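PDB 2EAC: alpha-fucosidase from Bifidobacterium bifidum, which probably hydrolyses alpha-1,2-linked L-fucose from glycans, this chain holding the family 95 catalytic part of a longer, probably membrane-anchored protein. Local coordinates for residues Q24-T29 / T62-V67; T32-G37 / Y760-Q765; N396-W401 / N412-S417; H677-H682 / T721-G726. All coordinates share one frame; numbering follows the deposited sequence.

Contact 1 of 4, residues Q24-T29 / T62-V67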
# COMPACT_ATOMS: atom_id res chain seq x y z
N GLN A 24 -15.03 -14.48 21.93
CA GLN A 24 -14.06 -14.67 22.99
C GLN A 24 -12.92 -13.67 22.82
O GLN A 24 -12.71 -13.15 21.70
CB GLN A 24 -13.55 -16.14 23.05
CG GLN A 24 -12.64 -16.64 21.92
CD GLN A 24 -13.30 -16.69 20.54
OE1 GLN A 24 -14.35 -17.31 20.34
NE2 GLN A 24 -12.66 -16.03 19.56
N PRO A 25 -12.22 -13.33 23.93
CA PRO A 25 -11.07 -12.40 23.85
C PRO A 25 -9.96 -12.89 22.91
O PRO A 25 -9.94 -14.07 22.53
CB PRO A 25 -10.57 -12.31 25.31
CG PRO A 25 -11.77 -12.76 26.16
CD PRO A 25 -12.52 -13.75 25.33
N ALA A 26 -9.05 -12.00 22.55
CA ALA A 26 -7.90 -12.39 21.73
C ALA A 26 -7.15 -13.56 22.33
O ALA A 26 -6.72 -14.45 21.60
CB ALA A 26 -6.98 -11.24 21.52
N SER A 27 -6.99 -13.59 23.65
CA SER A 27 -6.20 -14.67 24.28
C SER A 27 -6.81 -16.10 24.07
O SER A 27 -6.10 -17.09 24.16
CB SER A 27 -6.00 -14.39 25.77
OG SER A 27 -7.26 -14.41 26.45
N GLN A 28 -8.11 -16.17 23.76
CA GLN A 28 -8.80 -17.44 23.52
C GLN A 28 -9.14 -17.64 22.03
O GLN A 28 -9.87 -18.58 21.65
CB GLN A 28 -10.08 -17.46 24.35
CG GLN A 28 -9.83 -17.09 25.82
CD GLN A 28 -11.05 -17.27 26.73
OE1 GLN A 28 -12.21 -17.23 26.29
NE2 GLN A 28 -10.78 -17.47 28.04
N THR A 29 -8.63 -16.74 21.19
CA THR A 29 -8.89 -16.81 19.73
C THR A 29 -7.79 -17.63 19.07
O THR A 29 -6.64 -17.57 19.49
CB THR A 29 -9.02 -15.39 19.12
OG1 THR A 29 -10.09 -14.72 19.78
CG2 THR A 29 -9.29 -15.43 17.61
N THR A 62 -4.77 -1.56 18.66
CA THR A 62 -5.16 -2.95 18.34
C THR A 62 -5.69 -3.53 19.63
O THR A 62 -4.96 -3.68 20.61
CB THR A 62 -3.98 -3.81 17.76
OG1 THR A 62 -2.71 -3.26 18.16
CG2 THR A 62 -4.00 -3.89 16.21
N VAL A 63 -6.99 -3.85 19.62
CA VAL A 63 -7.76 -4.21 20.82
C VAL A 63 -7.75 -5.73 21.11
O VAL A 63 -8.06 -6.55 20.23
CB VAL A 63 -9.20 -3.76 20.64
CG1 VAL A 63 -10.07 -4.06 21.88
CG2 VAL A 63 -9.26 -2.28 20.27
N TRP A 64 -7.40 -6.10 22.32
CA TRP A 64 -7.39 -7.53 22.67
C TRP A 64 -8.78 -7.97 23.15
O TRP A 64 -9.20 -9.10 22.90
CB TRP A 64 -6.40 -7.80 23.79
CG TRP A 64 -5.13 -8.57 23.46
CD1 TRP A 64 -4.88 -9.95 23.65
CD2 TRP A 64 -3.95 -8.04 22.99
NE1 TRP A 64 -3.60 -10.27 23.29
CE2 TRP A 64 -3.00 -9.12 22.87
CE3 TRP A 64 -3.57 -6.76 22.64
CZ2 TRP A 64 -1.73 -8.94 22.42
CZ3 TRP A 64 -2.37 -6.59 22.20
CH2 TRP A 64 -1.42 -7.68 22.09
N GLY A 65 -9.48 -7.08 23.84
CA GLY A 65 -10.79 -7.38 24.40
C GLY A 65 -10.69 -8.34 25.58
O GLY A 65 -11.61 -9.16 25.78
N GLU A 66 -9.61 -8.24 26.39
CA GLU A 66 -9.47 -9.12 27.54
C GLU A 66 -10.47 -8.72 28.64
O GLU A 66 -10.81 -7.55 28.81
CB GLU A 66 -8.03 -9.15 28.10
CG GLU A 66 -6.93 -9.66 27.13
CD GLU A 66 -7.18 -11.03 26.53
OE1 GLU A 66 -7.60 -11.97 27.24
OE2 GLU A 66 -6.98 -11.18 25.30
N VAL A 67 -10.95 -9.72 29.38
CA VAL A 67 -11.97 -9.54 30.43
C VAL A 67 -11.46 -8.63 31.57
O VAL A 67 -11.99 -7.56 31.78
CB VAL A 67 -12.45 -10.89 30.95
CG1 VAL A 67 -13.39 -10.71 32.17
CG2 VAL A 67 -13.13 -11.68 29.81
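Trp64, just past the end of strand 59-63, meets Ala26 in two ways. Its carbonyl O accepts from Ala26 N at 2.9 Å, in the carbonyl plane and nearly straight (164° at the hydrogen), while its indole CD1 lies 3.3 Å from Ala26 CB. At Gly65 the chain takes a positive phi, and Gly65 O sits 3.4 Å from Pro25 CB; that oxygen also receives the hydroxyl of Tyr156. Glu66 starts from the flank of the segment, with CG beside its own backbone N (chi1 -61°), and a second bend at chi2 carries the carboxylate back over the short 3-10 turn 26-28. There OE2 offers its syn lone pair to Ser27 N at 2.9 Å, and OE1 accepts a hydrogen bond from Ser27 OG at 2.6 Å, again on the syn side but 19° out of plane. Val67 closes the row, its CG2 4.0 Å from Pro25 CG. The contact thus ties a loop leaving strand 19-22 of the nine-strand sheet to the chain leaving strand 59-63 of the seven-strand sheet in the N-terminal domain. Because two donors of Ser27 engage both oxygens, the carboxylate is fixed in rotation and its negative charge is probably shared between a backbone amide and a hydroxyl.

Contact 2 of 4, residues T32-G37 / Y760-Q765. With DFU ((2S,3R,4S,5R)-2-methylpiperidine-3,4,5-triol), chain E.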
# COMPACT_ATOMS: atom_id res chain seq x y z
N THR A 32 -3.19 -20.26 15.56
CA THR A 32 -2.44 -21.47 15.21
C THR A 32 -1.85 -21.42 13.82
O THR A 32 -1.16 -22.36 13.43
CB THR A 32 -3.33 -22.73 15.31
OG1 THR A 32 -4.46 -22.59 14.46
CG2 THR A 32 -3.83 -22.93 16.75
N ALA A 33 -2.09 -20.34 13.05
CA ALA A 33 -1.53 -20.23 11.71
C ALA A 33 -0.03 -19.92 11.79
O ALA A 33 0.48 -19.54 12.83
CB ALA A 33 -2.30 -19.15 10.91
N THR A 34 0.70 -20.11 10.69
CA THR A 34 2.14 -19.90 10.67
C THR A 34 2.49 -18.53 11.24
O THR A 34 1.97 -17.50 10.75
CB THR A 34 2.69 -19.98 9.25
OG1 THR A 34 2.21 -21.16 8.63
CG2 THR A 34 4.20 -20.03 9.29
N ALA A 35 3.37 -18.52 12.23
CA ALA A 35 3.79 -17.31 12.93
C ALA A 35 4.68 -16.40 12.07
O ALA A 35 4.46 -15.19 11.98
CB ALA A 35 4.51 -17.68 14.24
N GLY A 36 5.70 -17.00 11.46
CA GLY A 36 6.70 -16.28 10.69
C GLY A 36 7.84 -15.73 11.53
O GLY A 36 7.81 -15.76 12.74
N GLY A 37 8.85 -15.21 10.84
CA GLY A 37 10.01 -14.56 11.46
C GLY A 37 9.61 -13.47 12.41
O GLY A 37 8.62 -12.76 12.15
N TYR A 760 -1.09 -12.27 5.79
CA TYR A 760 0.21 -12.71 6.25
C TYR A 760 1.15 -13.25 5.20
O TYR A 760 0.76 -13.81 4.15
CB TYR A 760 0.09 -13.65 7.45
CG TYR A 760 -0.41 -15.08 7.21
CD1 TYR A 760 0.46 -16.10 6.79
CD2 TYR A 760 -1.73 -15.44 7.53
CE1 TYR A 760 0.02 -17.42 6.64
CE2 TYR A 760 -2.18 -16.77 7.41
CZ TYR A 760 -1.31 -17.74 6.94
OH TYR A 760 -1.76 -19.04 6.82
N HIS A 761 2.42 -13.07 5.47
CA HIS A 761 3.47 -13.48 4.58
C HIS A 761 3.89 -14.98 4.76
O HIS A 761 4.06 -15.64 3.75
CB HIS A 761 4.62 -12.46 4.73
CG HIS A 761 5.81 -12.73 3.89
ND1 HIS A 761 6.68 -13.78 4.15
CD2 HIS A 761 6.34 -12.05 2.84
CE1 HIS A 761 7.67 -13.74 3.27
NE2 HIS A 761 7.49 -12.70 2.47
N ALA A 762 4.04 -15.56 5.97
CA ALA A 762 4.01 -14.95 7.29
C ALA A 762 5.32 -14.19 7.61
O ALA A 762 6.36 -14.42 6.96
CB ALA A 762 3.76 -16.06 8.38
N PRO A 763 5.28 -13.28 8.59
CA PRO A 763 4.20 -12.85 9.49
C PRO A 763 3.20 -11.86 8.85
O PRO A 763 3.18 -11.70 7.63
CB PRO A 763 4.98 -12.17 10.63
CG PRO A 763 6.16 -11.54 9.93
CD PRO A 763 6.55 -12.56 8.86
N PHE A 764 2.37 -11.23 9.68
CA PHE A 764 1.45 -10.16 9.27
C PHE A 764 2.19 -9.16 8.41
O PHE A 764 3.20 -8.61 8.83
CB PHE A 764 0.89 -9.44 10.51
CG PHE A 764 0.31 -8.05 10.22
CD1 PHE A 764 -0.56 -7.82 9.15
CD2 PHE A 764 0.61 -6.97 11.08
CE1 PHE A 764 -1.12 -6.52 8.91
CE2 PHE A 764 0.07 -5.65 10.84
CZ PHE A 764 -0.81 -5.45 9.76
N GLN A 765 1.66 -8.96 7.20
CA GLN A 765 2.10 -7.94 6.27
C GLN A 765 0.84 -7.39 5.66
O GLN A 765 0.03 -8.15 5.14
CB GLN A 765 2.97 -8.56 5.16
CG GLN A 765 4.36 -9.00 5.65
CD GLN A 765 5.24 -7.81 6.00
OE1 GLN A 765 5.38 -7.43 7.18
NE2 GLN A 765 5.79 -7.20 4.97
C1 DFU E . 10.86 -8.37 -0.05
C2 DFU E . 9.98 -9.56 -0.43
C3 DFU E . 9.47 -10.28 0.83
C4 DFU E . 8.73 -9.31 1.75
C5 DFU E . 9.63 -8.11 2.11
C6 DFU E . 8.90 -7.09 2.98
O4 DFU E . 7.56 -8.79 1.07
O3 DFU E . 8.60 -11.35 0.44
O2 DFU E . 10.70 -10.45 -1.32
N5 DFU E . 10.14 -7.52 0.89
O HOH W 1 -0.97 -21.13 8.43
O HOH W 2 8.80 -15.05 7.83
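Ala762 presses its methyl against the backbone of 32-37, with CB 3.3 Å from Thr34 O. The Thr34 CG2 methyl also comes close to Ala762 CB. Pro763 lies alongside, its CB 3.3 Å from Ala35 O, and the peptides before Ala762 and before Pro763 are both cis. Gly36 faces them directly: a beta carbon there would run into Pro763 N. Tyr760 has CG between its backbone N and carbonyl carbon (chi1 74°), an arrangement that sends the ring toward Ala33; its OH lies 2.8 Å from a water that accepts from Thr34 N at 3.0 Å. The segments come from distant parts of the chain, 32-37 from the N-terminal domain and 760-765 from the loop between helices 738-751 and 767-780 of the catalytic (alpha/alpha)6 barrel. His761 takes no part in the touch with 32-37; with CG anti to N (chi1 179°) its ring reaches the sugar site. ND1 donates to Ala762 O at 2.9 Å from well above the carbonyl plane, and NE2 meets O3 of the bound iminosugar DFU at 2.7 Å in the ring plane. An alanine here is likely to cost DFU O3 this partner and to leave the Ala762 carbonyl without its imidazole donor. A second water donates to Ala762 O at 2.7 Å and accepts from Gly37 N, bridging the segments beside Pro763.

Contact 3 of 4, residues N396-W401 / N412-S417. With DFU ((2S,3R,4S,5R)-2-methylpiperidine-3,4,5-triol), chain E.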
# COMPACT_ATOMS: atom_id res chain seq x y z
N ASN A 396 3.00 1.88 6.09
CA ASN A 396 4.25 1.13 5.98
C ASN A 396 3.91 -0.37 5.83
O ASN A 396 2.75 -0.69 5.55
CB ASN A 396 5.18 1.49 7.17
CG ASN A 396 4.58 1.05 8.54
OD1 ASN A 396 4.01 -0.02 8.65
ND2 ASN A 396 4.74 1.88 9.57
N LEU A 397 4.86 -1.28 6.04
CA LEU A 397 4.59 -2.73 5.81
C LEU A 397 3.46 -3.28 6.67
O LEU A 397 2.90 -4.36 6.34
CB LEU A 397 5.83 -3.58 6.08
CG LEU A 397 6.94 -3.56 5.02
CD1 LEU A 397 8.17 -4.33 5.54
CD2 LEU A 397 6.44 -4.18 3.67
N GLN A 398 3.16 -2.57 7.76
CA GLN A 398 2.12 -3.00 8.72
C GLN A 398 1.02 -1.96 8.89
O GLN A 398 0.22 -2.03 9.84
CB GLN A 398 2.79 -3.37 10.05
CG GLN A 398 3.64 -4.68 9.93
CD GLN A 398 4.28 -5.09 11.25
OE1 GLN A 398 3.76 -4.77 12.35
NE2 GLN A 398 5.39 -5.82 11.16
N GLY A 399 0.93 -1.02 7.94
CA GLY A 399 -0.02 0.10 8.00
C GLY A 399 0.50 1.14 8.95
O GLY A 399 1.39 1.94 8.59
N ILE A 400 -0.06 1.13 10.14
CA ILE A 400 0.49 1.83 11.32
C ILE A 400 0.55 0.90 12.54
O ILE A 400 0.96 1.35 13.61
CB ILE A 400 -0.27 3.14 11.71
CG1 ILE A 400 -1.76 2.87 11.97
CG2 ILE A 400 -0.03 4.28 10.66
CD1 ILE A 400 -2.47 4.05 12.67
N TRP A 401 0.21 -0.38 12.38
CA TRP A 401 0.01 -1.28 13.52
C TRP A 401 1.16 -2.27 13.76
O TRP A 401 1.52 -3.04 12.90
CB TRP A 401 -1.34 -2.02 13.44
CG TRP A 401 -2.53 -1.08 13.29
CD1 TRP A 401 -3.21 -0.44 14.29
CD2 TRP A 401 -3.13 -0.64 12.06
NE1 TRP A 401 -4.22 0.33 13.78
CE2 TRP A 401 -4.19 0.24 12.41
CE3 TRP A 401 -2.91 -0.94 10.69
CZ2 TRP A 401 -5.02 0.85 11.44
CZ3 TRP A 401 -3.74 -0.34 9.72
CH2 TRP A 401 -4.78 0.54 10.11
N ASN A 412 14.16 -6.71 15.81
CA ASN A 412 12.98 -7.31 16.44
C ASN A 412 11.69 -7.20 15.61
O ASN A 412 10.72 -7.88 15.92
CB ASN A 412 12.72 -6.65 17.81
CG ASN A 412 13.85 -6.85 18.81
OD1 ASN A 412 14.70 -7.71 18.61
ND2 ASN A 412 13.89 -6.03 19.87
N THR A 413 11.69 -6.33 14.58
CA THR A 413 10.50 -6.11 13.71
C THR A 413 10.83 -6.58 12.29
O THR A 413 11.87 -6.20 11.75
CB THR A 413 10.12 -4.60 13.70
OG1 THR A 413 9.81 -4.21 15.03
CG2 THR A 413 8.93 -4.29 12.81
N PRO A 414 9.95 -7.43 11.69
CA PRO A 414 10.32 -8.02 10.37
C PRO A 414 10.43 -6.94 9.31
O PRO A 414 9.50 -6.14 9.14
CB PRO A 414 9.16 -8.99 10.06
CG PRO A 414 8.01 -8.56 10.95
CD PRO A 414 8.64 -7.91 12.17
N TRP A 415 11.57 -6.91 8.62
CA TRP A 415 11.87 -5.90 7.57
C TRP A 415 11.63 -4.46 8.06
O TRP A 415 11.36 -3.55 7.26
CB TRP A 415 11.07 -6.17 6.29
CG TRP A 415 11.18 -7.60 5.73
CD1 TRP A 415 12.22 -8.14 5.03
CD2 TRP A 415 10.17 -8.61 5.80
NE1 TRP A 415 11.92 -9.44 4.66
CE2 TRP A 415 10.67 -9.75 5.13
CE3 TRP A 415 8.89 -8.67 6.36
CZ2 TRP A 415 9.94 -10.93 5.03
CZ3 TRP A 415 8.17 -9.84 6.25
CH2 TRP A 415 8.69 -10.95 5.60
N GLY A 416 11.75 -4.26 9.37
CA GLY A 416 11.68 -2.94 9.98
C GLY A 416 10.30 -2.31 9.93
O GLY A 416 10.16 -1.17 10.32
N SER A 417 9.28 -3.08 9.51
CA SER A 417 7.92 -2.57 9.19
C SER A 417 8.04 -1.24 8.40
O SER A 417 7.34 -0.27 8.66
CB SER A 417 7.08 -2.42 10.45
OG SER A 417 5.77 -1.99 10.12
C1 DFU E . 10.86 -8.37 -0.05
C2 DFU E . 9.98 -9.56 -0.43
C3 DFU E . 9.47 -10.28 0.83
C4 DFU E . 8.73 -9.31 1.75
C5 DFU E . 9.63 -8.11 2.11
C6 DFU E . 8.90 -7.09 2.98
O4 DFU E . 7.56 -8.79 1.07
O3 DFU E . 8.60 -11.35 0.44
O2 DFU E . 10.70 -10.45 -1.32
N5 DFU E . 10.14 -7.52 0.89
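Ser417 and Asn396 meet at an Asx turn: Asn396 OD1 accepts from Gln398 N at 2.8 Å, in the carbonyl plane, within the type I turn 396-399. The same oxygen receives a weak bond from Ser417 OG at 3.0 Å. Asn396 can serve both because its CG stands between backbone N and carbonyl carbon (chi1 64°), folding the amide back over its own turn; Ser417 reaches it with OG anti to N (chi1 -177°). That hydroxyl also rests against the aliphatic start of Gln398, 3.3 Å from its CB, and beyond CG the extended glutamine chain crosses the Pro414 ring at about a right angle. Leu397 meets Trp415 with a similar crossing, CD1 lying 3.5 Å from Trp415 CB, so the leucine methyl touches the tryptophan at the CB that carries the indole. Both segments belong to one long loop of the catalytic domain between helix 365-386 and strand 419-420. The Asn396 side chain is about 7 Å from a bound calcium ion, and Leu397 and Trp415 line the sugar pocket. There the methyl C6 of DFU sits over one indole face, offset toward the rim, 3.8 Å from Leu397 CD1 and 3.4 Å from Trp415 CD2.

Contact 4 of 4, residues H677-H682 / T721-G726. With DFU ((2S,3R,4S,5R)-2-methylpiperidine-3,4,5-triol), chain E.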
# COMPACT_ATOMS: atom_id res chain seq x y z
N HIS A 677 8.23 -18.63 -7.89
CA HIS A 677 8.87 -17.46 -7.28
C HIS A 677 7.82 -16.42 -6.89
O HIS A 677 6.93 -16.11 -7.68
CB HIS A 677 9.94 -16.83 -8.18
CG HIS A 677 10.68 -15.74 -7.49
ND1 HIS A 677 11.31 -15.92 -6.28
CD2 HIS A 677 10.85 -14.43 -7.81
CE1 HIS A 677 11.84 -14.78 -5.88
NE2 HIS A 677 11.58 -13.86 -6.80
N ARG A 678 7.92 -15.88 -5.68
CA ARG A 678 6.86 -15.03 -5.18
C ARG A 678 6.69 -13.75 -6.02
O ARG A 678 5.56 -13.33 -6.28
CB ARG A 678 7.09 -14.71 -3.70
CG ARG A 678 8.45 -14.08 -3.34
CD ARG A 678 8.71 -14.18 -1.79
NE ARG A 678 9.88 -13.36 -1.48
CZ ARG A 678 11.13 -13.69 -1.79
NH1 ARG A 678 11.39 -14.86 -2.36
NH2 ARG A 678 12.13 -12.84 -1.51
N HIS A 679 7.81 -13.14 -6.41
CA HIS A 679 7.81 -11.93 -7.27
C HIS A 679 7.49 -12.35 -8.71
O HIS A 679 7.82 -13.46 -9.13
CB HIS A 679 9.18 -11.23 -7.23
CG HIS A 679 9.51 -10.57 -5.93
ND1 HIS A 679 9.32 -9.21 -5.71
CD2 HIS A 679 10.01 -11.07 -4.77
CE1 HIS A 679 9.68 -8.92 -4.47
NE2 HIS A 679 10.11 -10.02 -3.88
N MET A 680 6.84 -11.46 -9.46
CA MET A 680 6.66 -11.65 -10.89
C MET A 680 7.09 -10.34 -11.54
O MET A 680 6.28 -9.62 -12.14
CB MET A 680 5.21 -12.01 -11.21
CG MET A 680 4.71 -13.23 -10.40
SD MET A 680 3.09 -13.79 -10.97
CE MET A 680 2.11 -12.31 -10.69
N SER A 681 8.38 -10.02 -11.39
CA SER A 681 8.87 -8.68 -11.61
C SER A 681 8.80 -8.38 -13.09
O SER A 681 8.81 -7.23 -13.50
CB SER A 681 10.29 -8.54 -11.02
OG SER A 681 10.21 -8.50 -9.59
N HIS A 682 8.69 -9.44 -13.89
CA HIS A 682 8.71 -9.28 -15.34
C HIS A 682 7.32 -9.10 -15.97
O HIS A 682 7.22 -8.88 -17.16
CB HIS A 682 9.43 -10.45 -15.98
CG HIS A 682 8.77 -11.76 -15.75
ND1 HIS A 682 8.38 -12.19 -14.50
CD2 HIS A 682 8.44 -12.76 -16.61
CE1 HIS A 682 7.83 -13.39 -14.60
NE2 HIS A 682 7.86 -13.76 -15.87
N THR A 721 3.11 -16.37 -0.55
CA THR A 721 2.92 -15.33 0.48
C THR A 721 1.64 -14.54 0.15
O THR A 721 1.25 -14.43 -1.00
CB THR A 721 4.12 -14.34 0.51
OG1 THR A 721 4.11 -13.54 -0.67
CG2 THR A 721 5.45 -15.08 0.53
N GLY A 722 1.00 -13.97 1.15
CA GLY A 722 -0.21 -13.18 0.92
C GLY A 722 -0.08 -12.11 -0.16
O GLY A 722 -1.00 -11.94 -0.97
N TRP A 723 1.04 -11.38 -0.16
CA TRP A 723 1.23 -10.34 -1.17
C TRP A 723 1.44 -10.93 -2.58
O TRP A 723 1.00 -10.34 -3.58
CB TRP A 723 2.38 -9.38 -0.81
CG TRP A 723 3.79 -9.92 -0.92
CD1 TRP A 723 4.60 -10.36 0.11
CD2 TRP A 723 4.55 -10.09 -2.13
NE1 TRP A 723 5.80 -10.81 -0.39
CE2 TRP A 723 5.81 -10.64 -1.75
CE3 TRP A 723 4.29 -9.85 -3.49
CZ2 TRP A 723 6.80 -10.93 -2.67
CZ3 TRP A 723 5.29 -10.15 -4.41
CH2 TRP A 723 6.53 -10.68 -3.99
N ALA A 724 2.14 -12.07 -2.64
CA ALA A 724 2.42 -12.73 -3.90
C ALA A 724 1.10 -13.22 -4.48
O ALA A 724 0.87 -13.14 -5.68
CB ALA A 724 3.38 -13.88 -3.68
N ILE A 725 0.22 -13.71 -3.63
CA ILE A 725 -1.12 -14.08 -4.08
C ILE A 725 -1.91 -12.80 -4.46
O ILE A 725 -2.67 -12.81 -5.42
CB ILE A 725 -1.90 -14.93 -3.02
CG1 ILE A 725 -1.14 -16.23 -2.64
CG2 ILE A 725 -3.30 -15.35 -3.56
CD1 ILE A 725 -1.75 -16.97 -1.38
N GLY A 726 -1.73 -11.71 -3.71
CA GLY A 726 -2.41 -10.44 -4.03
C GLY A 726 -2.00 -9.89 -5.40
O GLY A 726 -2.87 -9.43 -6.18
C1 DFU E . 10.86 -8.37 -0.05
C2 DFU E . 9.98 -9.56 -0.43
C3 DFU E . 9.47 -10.28 0.83
C4 DFU E . 8.73 -9.31 1.75
C5 DFU E . 9.63 -8.11 2.11
C6 DFU E . 8.90 -7.09 2.98
O4 DFU E . 7.56 -8.79 1.07
O3 DFU E . 8.60 -11.35 0.44
O2 DFU E . 10.70 -10.45 -1.32
N5 DFU E . 10.14 -7.52 0.89
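The sugar-binding pocket of the catalytic barrel is walled here by the loop 677-682 and the N-terminal turn of helix 722-735, where Arg678 and His679 meet Trp723. Thr721 caps that helix, its OG1 accepting from Ala724 N at 3.2 Å. Trp723 turns its six-membered ring edge-on to the face of His679 in a T-shaped pair, with centroids 4.6 Å apart and planes at 61°. The extended Arg678 chain crosses the indole at a slant, CG 3.6 Å from Trp723 CZ2, and its carbonyl O lies 3.4 Å from Ala724 CB. Trp723 NE1 donates to DFU O3 at 3.0 Å, with O3 in the ring plane. Arg678 NE reaches the same O3 at 3.1 Å, while Arg678 NH2, also salt-bridged to Glu567, donates to DFU O2 at 2.8 Å. His679 NE2 meets DFU O2 at 2.7 Å, close to its ring plane. A phenylalanine in place of Trp723 would probably leave O3 without the indole N-H and open a gap against the His679 face. Two adjacent hydroxyls are thus each gripped by several groups, an arrangement consistent with the pocket selecting for their positions and directions.

Overall arrangement
Contacts 1, 3 and 4 are buried, whereas contact 2 lies nearer the surface and brings in water. Contact 1 joins elements of the N-terminal domain through a carboxylate and a backbone bond; contact 2 continues along the same loop after strand 19-22 but lacks direct hydrogen bonds across it and joins that domain to the barrel. Contacts 2, 3 and 4 all reach DFU, contact 3 with an indole face and leucine methyls, contacts 2 and 4 with polar groups. Contact 2 touches contacts 3 and 4: Gln765 packs on Leu397 and Trp415, and Tyr760 O probably accepts from Gly722 N at 3.0 Å. Contacts 3 and 4 themselves stay about 7 Å apart at their nearest atoms.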